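Local coordinates for protein luciferase-like monooxygenase (Streptomyces bottropensis, PDB 4US5) that probably works as a flavin-utilising monooxygenase of the bacterial luciferase family, using molecular oxygen to oxidise an organic substrate, at residues Y40-A46 / I73-G79; E60-A64 / V93-L97; A67-I73 / Y101-I105. All blocks are in the same frame, centred on the assembly; numbering follows the deposited sequence.

Read from the N terminus, the three contacts interlock along one stretch of a TIM barrel. Contact 1 closes a beta-alpha-beta unit: strand 42-45 leads through helix 59-68 to strand 74-81, which lies beside it in parallel. Before that loop is complete, contacts 2 and 3 have opened on the same helix. Contact 2 closes when helix 87-100 packs against helix 59-68, and contact 3 when the turn after helix 87-100 grips the chain between helix 59-68 and strand 74-81. Every pair of loops crosses and none nests. I73 belongs to contacts 1 and 3, while I63 CD1 packs 3.3 Å from G76 C, tying the helix layer of contact 2 to the sheet of contact 1.

Contact 1: Y40-A46 / I73-G79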
# COMPACT_ATOMS: atom_id res chain seq x y z
N TYR B 40 -11.43 -8.68 -19.09
CA TYR B 40 -11.48 -9.42 -17.82
C TYR B 40 -12.23 -8.61 -16.76
O TYR B 40 -12.18 -7.37 -16.77
CB TYR B 40 -10.05 -9.82 -17.37
CG TYR B 40 -9.43 -10.96 -18.16
CD1 TYR B 40 -8.96 -10.79 -19.44
CD2 TYR B 40 -9.25 -12.22 -17.57
CE1 TYR B 40 -8.38 -11.85 -20.14
CE2 TYR B 40 -8.68 -13.28 -18.25
CZ TYR B 40 -8.25 -13.10 -19.53
OH TYR B 40 -7.69 -14.13 -20.23
N GLU B 41 -12.90 -9.28 -15.85
CA GLU B 41 -13.74 -8.63 -14.85
C GLU B 41 -12.96 -7.98 -13.72
O GLU B 41 -13.26 -6.84 -13.34
CB GLU B 41 -14.73 -9.61 -14.20
CG GLU B 41 -15.64 -10.30 -15.15
CD GLU B 41 -16.57 -9.37 -15.89
OE1 GLU B 41 -17.04 -8.36 -15.27
OE2 GLU B 41 -16.75 -9.62 -17.11
N ARG B 42 -11.99 -8.72 -13.15
CA ARG B 42 -11.19 -8.25 -12.02
C ARG B 42 -9.77 -8.80 -12.09
O ARG B 42 -9.52 -9.83 -12.73
CB ARG B 42 -11.82 -8.58 -10.66
CG ARG B 42 -11.83 -10.06 -10.26
CD ARG B 42 -12.86 -10.36 -9.18
NE ARG B 42 -14.24 -10.34 -9.68
CZ ARG B 42 -15.22 -9.57 -9.21
NH1 ARG B 42 -15.01 -8.67 -8.24
NH2 ARG B 42 -16.44 -9.68 -9.71
N PHE B 43 -8.87 -8.11 -11.42
CA PHE B 43 -7.47 -8.48 -11.37
C PHE B 43 -7.13 -8.51 -9.88
O PHE B 43 -7.15 -7.47 -9.21
CB PHE B 43 -6.63 -7.44 -12.09
CG PHE B 43 -5.17 -7.84 -12.25
CD1 PHE B 43 -4.27 -7.67 -11.20
CD2 PHE B 43 -4.72 -8.41 -13.41
CE1 PHE B 43 -2.96 -8.04 -11.34
CE2 PHE B 43 -3.40 -8.76 -13.56
CZ PHE B 43 -2.52 -8.57 -12.52
N TRP B 44 -6.84 -9.70 -9.36
CA TRP B 44 -6.49 -9.83 -7.98
C TRP B 44 -5.01 -10.09 -7.80
O TRP B 44 -4.40 -10.82 -8.59
CB TRP B 44 -7.27 -10.99 -7.36
CG TRP B 44 -8.67 -10.68 -7.03
CD1 TRP B 44 -9.32 -9.49 -7.15
CD2 TRP B 44 -9.64 -11.61 -6.55
NE1 TRP B 44 -10.61 -9.60 -6.73
CE2 TRP B 44 -10.84 -10.89 -6.33
CE3 TRP B 44 -9.60 -12.97 -6.24
CZ2 TRP B 44 -12.00 -11.49 -5.89
CZ3 TRP B 44 -10.77 -13.58 -5.78
CH2 TRP B 44 -11.94 -12.83 -5.58
N VAL B 45 -4.46 -9.56 -6.72
CA VAL B 45 -3.06 -9.77 -6.37
C VAL B 45 -3.01 -10.59 -5.06
O VAL B 45 -3.62 -10.18 -4.06
CB VAL B 45 -2.33 -8.44 -6.18
CG1 VAL B 45 -0.84 -8.65 -5.84
CG2 VAL B 45 -2.46 -7.57 -7.42
N ALA B 46 -2.24 -11.68 -5.07
CA ALA B 46 -2.13 -12.59 -3.93
C ALA B 46 -1.00 -12.15 -3.00
O ALA B 46 -0.16 -11.34 -3.37
CB ALA B 46 -1.93 -14.02 -4.41
N ILE B 73 -11.38 -2.67 -15.42
CA ILE B 73 -11.23 -3.87 -14.58
C ILE B 73 -11.26 -3.50 -13.12
O ILE B 73 -10.69 -2.49 -12.70
CB ILE B 73 -9.94 -4.60 -14.99
CG1 ILE B 73 -9.92 -6.07 -14.52
CG2 ILE B 73 -8.69 -3.85 -14.53
CD1 ILE B 73 -8.86 -6.87 -15.22
N ARG B 74 -11.91 -4.32 -12.30
CA ARG B 74 -11.80 -4.18 -10.87
C ARG B 74 -10.40 -4.67 -10.43
O ARG B 74 -9.77 -5.45 -11.15
CB ARG B 74 -12.88 -5.00 -10.16
CG ARG B 74 -14.31 -4.53 -10.48
CD ARG B 74 -15.35 -5.29 -9.67
NE ARG B 74 -15.18 -5.00 -8.26
CZ ARG B 74 -15.60 -3.88 -7.64
NH1 ARG B 74 -16.30 -2.96 -8.30
NH2 ARG B 74 -15.31 -3.68 -6.39
N VAL B 75 -9.88 -4.09 -9.36
CA VAL B 75 -8.53 -4.44 -8.86
C VAL B 75 -8.62 -4.66 -7.40
O VAL B 75 -9.32 -3.92 -6.66
CB VAL B 75 -7.51 -3.33 -9.17
CG1 VAL B 75 -6.11 -3.81 -8.92
CG2 VAL B 75 -7.62 -2.86 -10.61
N GLY B 76 -7.95 -5.70 -6.91
CA GLY B 76 -8.00 -5.98 -5.50
C GLY B 76 -7.08 -7.08 -5.04
O GLY B 76 -6.20 -7.54 -5.79
N SER B 77 -7.27 -7.46 -3.78
CA SER B 77 -6.50 -8.50 -3.15
C SER B 77 -7.15 -9.85 -3.29
O SER B 77 -8.38 -9.98 -3.19
CB SER B 77 -6.29 -8.18 -1.70
OG SER B 77 -7.53 -8.07 -0.99
N GLY B 78 -6.32 -10.86 -3.57
CA GLY B 78 -6.77 -12.27 -3.66
C GLY B 78 -5.72 -13.23 -3.11
O GLY B 78 -5.14 -14.00 -3.88
N GLY B 79 -5.41 -13.17 -1.82
CA GLY B 79 -6.13 -12.36 -0.84
C GLY B 79 -5.20 -11.81 0.24
O GLY B 79 -4.09 -12.31 0.44
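I73 turns CG1 away from its own amide nitrogen (chi1 -162°) and stays extended beyond, lying along the start of the opposite strand, CG1 3.4 Å from O of Y40 and CD1 against CB of both Y40 and F43. W44 has CG anti to its carbonyl carbon (chi1 -78°), which places the indole where O of S77 lies over one face and CD of R42 over the other. CE3 of W44 comes 3.9 Å from CA of G78, where a beta carbon would collide with the ring.

The backbones form a parallel ladder pairing R42 with R74 through to V45 with S77. R74 N to E41 O (3.0 Å) opens it; F43 N to R74 O, G76 N to F43 O and V45 N to G76 O (2.8 Å) continue it. G78 N to V45 O is nearly straight at the hydrogen (177°), yet the donor stands above the carbonyl plane, as the chain turns its corner.

R42 and R74 run side by side, NH1 of R42 3.7 Å from NE of R74; both form salt bridges to D106, and R42 forms another to E309. Strands 6-11 and 105-110 flank this pair in the barrel sheet, and helix 59-68 packs on F43, V45 and V75.

Contact 2: E60-A64 / V93-L97; sequences EILIA and VFRTL. With NA (sodium ion), chain O.
L97 reaches across to I63 and A64 where two neighbouring outer helices of the TIM barrel, 59-68 and 87-100, run side by side. The axes of the short segments are 10.9 Å apart and only 6° from parallel, a separation bridged by apolar side chains.

L97 supplies the principal bump. Its two methyls divide the work: CD2 enters the hollow between the backbone of E60 and A64, ending 3.6 Å from CA of A64, while CD1 lies 3.9 Å from CG2 of I63. The small A64 forms one wall of that hollow with its own CB. I63 answers with its other branch, whose CD1 meets the F94 ring obliquely, 4.2 Å from CE2 of F94; the I63 chain crosses both L97 and F94 at about a right angle. CD1 of L97 also lies over one face of F94, toward its rim, so the ring is steadied from its own helix as well. At the other end, CG1 of V93 rests against the CB-CG stem of E60, 3.7 Å from CB of E60.

Beneath this layer, F94 and I63 rest on S77 of the barrel sheet, and L97 meets I61 of the second subunit, which extends the packing into the dimer interface.

E60 contributes its methylene stem here and sends its charge elsewhere. Its CG sits between backbone N and carbonyl carbon (chi1 66°) and the chain bends at chi2 (-87°), turning the carboxylate from V93. OE2 of E60 makes a salt bridge to K89 of the second subunit; OE1 of E60 binds a sodium ion at 2.9 Å, shared with E47 and a water.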
# COMPACT_ATOMS: atom_id res chain seq x y z
N GLU B 60 -1.47 -4.80 -1.43
CA GLU B 60 -2.04 -3.45 -1.41
C GLU B 60 -1.19 -2.43 -2.16
O GLU B 60 -1.70 -1.47 -2.76
CB GLU B 60 -2.29 -3.00 0.03
CG GLU B 60 -1.04 -2.82 0.91
CD GLU B 60 -0.55 -4.09 1.61
OE1 GLU B 60 -0.88 -5.22 1.18
OE2 GLU B 60 0.19 -3.94 2.61
N ILE B 61 0.12 -2.66 -2.18
CA ILE B 61 1.04 -1.74 -2.91
C ILE B 61 0.90 -1.93 -4.41
O ILE B 61 0.77 -0.93 -5.17
CB ILE B 61 2.52 -1.99 -2.50
CG1 ILE B 61 2.71 -1.70 -0.99
CG2 ILE B 61 3.45 -1.15 -3.37
CD1 ILE B 61 2.34 -0.29 -0.58
N LEU B 62 0.85 -3.17 -4.87
CA LEU B 62 0.64 -3.42 -6.28
C LEU B 62 -0.79 -3.03 -6.76
O LEU B 62 -0.95 -2.54 -7.85
CB LEU B 62 0.95 -4.90 -6.61
CG LEU B 62 1.22 -5.23 -8.07
CD1 LEU B 62 2.35 -4.43 -8.66
CD2 LEU B 62 1.47 -6.72 -8.31
N ILE B 63 -1.79 -3.22 -5.89
CA ILE B 63 -3.14 -2.76 -6.17
C ILE B 63 -3.16 -1.25 -6.40
O ILE B 63 -3.76 -0.75 -7.37
CB ILE B 63 -4.12 -3.17 -5.06
CG1 ILE B 63 -4.23 -4.70 -5.02
CG2 ILE B 63 -5.47 -2.53 -5.27
CD1 ILE B 63 -4.70 -5.21 -3.71
N ALA B 64 -2.51 -0.51 -5.53
CA ALA B 64 -2.48 0.94 -5.65
C ALA B 64 -1.91 1.38 -7.00
O ALA B 64 -2.38 2.36 -7.61
CB ALA B 64 -1.65 1.51 -4.51
N VAL B 93 -6.49 0.79 4.93
CA VAL B 93 -5.75 0.62 3.67
C VAL B 93 -6.73 0.56 2.49
O VAL B 93 -6.55 1.23 1.48
CB VAL B 93 -4.87 -0.65 3.75
CG1 VAL B 93 -4.35 -1.09 2.38
CG2 VAL B 93 -3.68 -0.42 4.70
N PHE B 94 -7.77 -0.25 2.63
CA PHE B 94 -8.66 -0.46 1.52
C PHE B 94 -9.65 0.68 1.35
O PHE B 94 -10.09 0.92 0.24
CB PHE B 94 -9.27 -1.85 1.55
CG PHE B 94 -8.30 -2.92 1.05
CD1 PHE B 94 -7.24 -3.32 1.84
CD2 PHE B 94 -8.37 -3.38 -0.22
CE1 PHE B 94 -6.31 -4.23 1.37
CE2 PHE B 94 -7.45 -4.29 -0.72
CZ PHE B 94 -6.40 -4.70 0.06
N ARG B 95 -9.97 1.40 2.43
CA ARG B 95 -10.69 2.65 2.30
C ARG B 95 -9.87 3.70 1.53
O ARG B 95 -10.44 4.50 0.78
CB ARG B 95 -11.12 3.21 3.67
CG ARG B 95 -12.27 2.42 4.35
CD ARG B 95 -13.22 3.33 5.09
NE ARG B 95 -13.94 4.01 4.04
CZ ARG B 95 -15.05 3.54 3.46
NH1 ARG B 95 -15.68 2.47 3.92
NH2 ARG B 95 -15.54 4.19 2.44
N THR B 96 -8.57 3.74 1.77
CA THR B 96 -7.69 4.66 1.05
C THR B 96 -7.69 4.30 -0.45
O THR B 96 -7.88 5.16 -1.32
CB THR B 96 -6.25 4.65 1.64
OG1 THR B 96 -6.30 4.91 3.07
CG2 THR B 96 -5.38 5.67 0.96
N LEU B 97 -7.62 3.01 -0.77
CA LEU B 97 -7.71 2.57 -2.15
C LEU B 97 -9.03 2.97 -2.76
O LEU B 97 -9.07 3.47 -3.89
CB LEU B 97 -7.48 1.05 -2.26
CG LEU B 97 -6.02 0.58 -2.03
CD1 LEU B 97 -5.95 -0.91 -1.81
CD2 LEU B 97 -5.14 0.94 -3.20
NA NA O . -1.20 -7.31 3.13
O HOH W 1 -2.51 -5.83 5.12

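Contact 3: A67-I73 / Y101-I105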
# COMPACT_ATOMS: atom_id res chain seq x y z
N ALA B 67 -4.35 -0.15 -10.19
CA ALA B 67 -5.60 0.61 -10.36
C ALA B 67 -5.37 1.93 -11.08
O ALA B 67 -6.26 2.42 -11.81
CB ALA B 67 -6.28 0.83 -9.06
N ALA B 68 -4.20 2.52 -10.92
CA ALA B 68 -3.83 3.75 -11.67
C ALA B 68 -3.51 3.50 -13.14
O ALA B 68 -3.51 4.43 -13.94
CB ALA B 68 -2.62 4.43 -11.01
N GLU B 69 -3.18 2.25 -13.47
CA GLU B 69 -2.76 1.86 -14.83
C GLU B 69 -3.91 1.29 -15.67
O GLU B 69 -3.70 0.93 -16.82
CB GLU B 69 -1.67 0.80 -14.73
CG GLU B 69 -0.42 1.23 -14.03
CD GLU B 69 0.50 2.04 -14.93
OE1 GLU B 69 0.25 2.08 -16.16
OE2 GLU B 69 1.46 2.65 -14.40
N THR B 70 -5.10 1.19 -15.08
CA THR B 70 -6.24 0.54 -15.69
C THR B 70 -7.48 1.36 -15.44
O THR B 70 -7.51 2.22 -14.56
CB THR B 70 -6.47 -0.87 -15.09
OG1 THR B 70 -6.59 -0.76 -13.68
CG2 THR B 70 -5.34 -1.78 -15.42
N SER B 71 -8.53 1.12 -16.23
CA SER B 71 -9.73 1.94 -16.14
C SER B 71 -10.97 1.19 -15.81
O SER B 71 -11.82 1.72 -15.11
CB SER B 71 -9.97 2.69 -17.47
OG SER B 71 -8.86 3.51 -17.74
N GLY B 72 -11.16 0.02 -16.41
CA GLY B 72 -12.45 -0.68 -16.27
C GLY B 72 -12.44 -1.91 -15.35
O GLY B 72 -13.39 -2.17 -14.65
N ILE B 73 -11.38 -2.67 -15.42
CA ILE B 73 -11.23 -3.87 -14.58
C ILE B 73 -11.26 -3.50 -13.12
O ILE B 73 -10.69 -2.49 -12.70
CB ILE B 73 -9.94 -4.60 -14.99
CG1 ILE B 73 -9.92 -6.07 -14.52
CG2 ILE B 73 -8.69 -3.85 -14.53
CD1 ILE B 73 -8.86 -6.87 -15.22
N TYR B 101 -9.86 5.14 -5.99
CA TYR B 101 -10.36 4.36 -7.12
C TYR B 101 -11.82 3.95 -6.83
O TYR B 101 -12.11 2.79 -6.52
CB TYR B 101 -9.46 3.12 -7.33
CG TYR B 101 -7.97 3.45 -7.46
CD1 TYR B 101 -7.49 4.22 -8.51
CD2 TYR B 101 -7.06 3.06 -6.47
CE1 TYR B 101 -6.14 4.53 -8.62
CE2 TYR B 101 -5.73 3.37 -6.56
CZ TYR B 101 -5.27 4.11 -7.63
OH TYR B 101 -3.96 4.45 -7.70
N PRO B 102 -12.72 4.94 -6.82
CA PRO B 102 -14.03 4.73 -6.30
C PRO B 102 -14.76 3.56 -6.94
O PRO B 102 -14.89 3.48 -8.14
CB PRO B 102 -14.76 6.08 -6.56
CG PRO B 102 -13.86 6.86 -7.45
CD PRO B 102 -12.48 6.35 -7.17
N ASP B 103 -15.24 2.69 -6.08
CA ASP B 103 -16.06 1.53 -6.42
C ASP B 103 -15.36 0.56 -7.39
O ASP B 103 -16.04 -0.21 -8.09
CB ASP B 103 -17.43 1.96 -7.00
CG ASP B 103 -18.50 0.89 -6.83
OD1 ASP B 103 -18.50 0.17 -5.81
OD2 ASP B 103 -19.29 0.70 -7.77
N ARG B 104 -14.02 0.56 -7.41
CA ARG B 104 -13.28 -0.39 -8.23
C ARG B 104 -12.53 -1.47 -7.43
O ARG B 104 -11.89 -2.36 -8.05
CB ARG B 104 -12.29 0.34 -9.10
CG ARG B 104 -12.95 1.20 -10.19
CD ARG B 104 -11.89 1.83 -11.06
NE ARG B 104 -11.14 0.83 -11.77
CZ ARG B 104 -9.86 0.94 -12.11
NH1 ARG B 104 -9.14 2.01 -11.77
NH2 ARG B 104 -9.27 -0.04 -12.76
N ILE B 105 -12.55 -1.40 -6.11
CA ILE B 105 -11.59 -2.17 -5.29
C ILE B 105 -12.27 -3.38 -4.64
O ILE B 105 -13.34 -3.27 -4.02
CB ILE B 105 -10.94 -1.28 -4.20
CG1 ILE B 105 -10.19 -0.11 -4.82
CG2 ILE B 105 -10.03 -2.10 -3.29
CD1 ILE B 105 -9.09 -0.44 -5.81
O HOH W 2 -13.66 -0.92 -12.39
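R104 extends its guanidinium into the curve of the chain from A67 to I73, where its nitrogens meet a series of oxygens. CG lies anti to the carbonyl carbon and the chain bends at chi3 (64°), which turns the flat group edge-on to its main acceptors.

Hydrogen bonds dominate. NH1 of R104 gives one to O of A67 (2.9 Å) and a weak one to O of T70. NH2 of R104 holds two partners: OG1 of T70 at 2.9 Å, almost in the guanidinium plane, and O of I73 at 2.8 Å, approached in the carbonyl plane with 157° at the hydrogen. NE of R104 is served by a water, which accepts from it at 3.1 Å and donates to O of G72. OG1 of T70 is also hydrogen-bonded to I66 O, which helps fix its rotation.

Over one face of the guanidinium stands O of S71, 3.5 Å from NE of R104 and offset toward the rim.

The apolar part centres on a CH-pi contact: CB of A67 sits over the middle of the Y101 ring, 3.3 Å from its centroid and 6° off the normal. CB of A68 comes 3.6 Å from OH of Y101, whose hydroxyl is hydrogen-bonded to R65 of the second subunit.

A type II turn from Y101 to R104 presents ring and guanidinium together. A leucine in place of R104 would probably leave O of A67 and O of I73 without these donors and the 67-73 curve freer to shift.

One cation thus gathers carbonyls from the end of helix 59-68 and the loop beyond; its positive charge would probably be favourable at that helix C terminus, pinning the approach to strand 74-81.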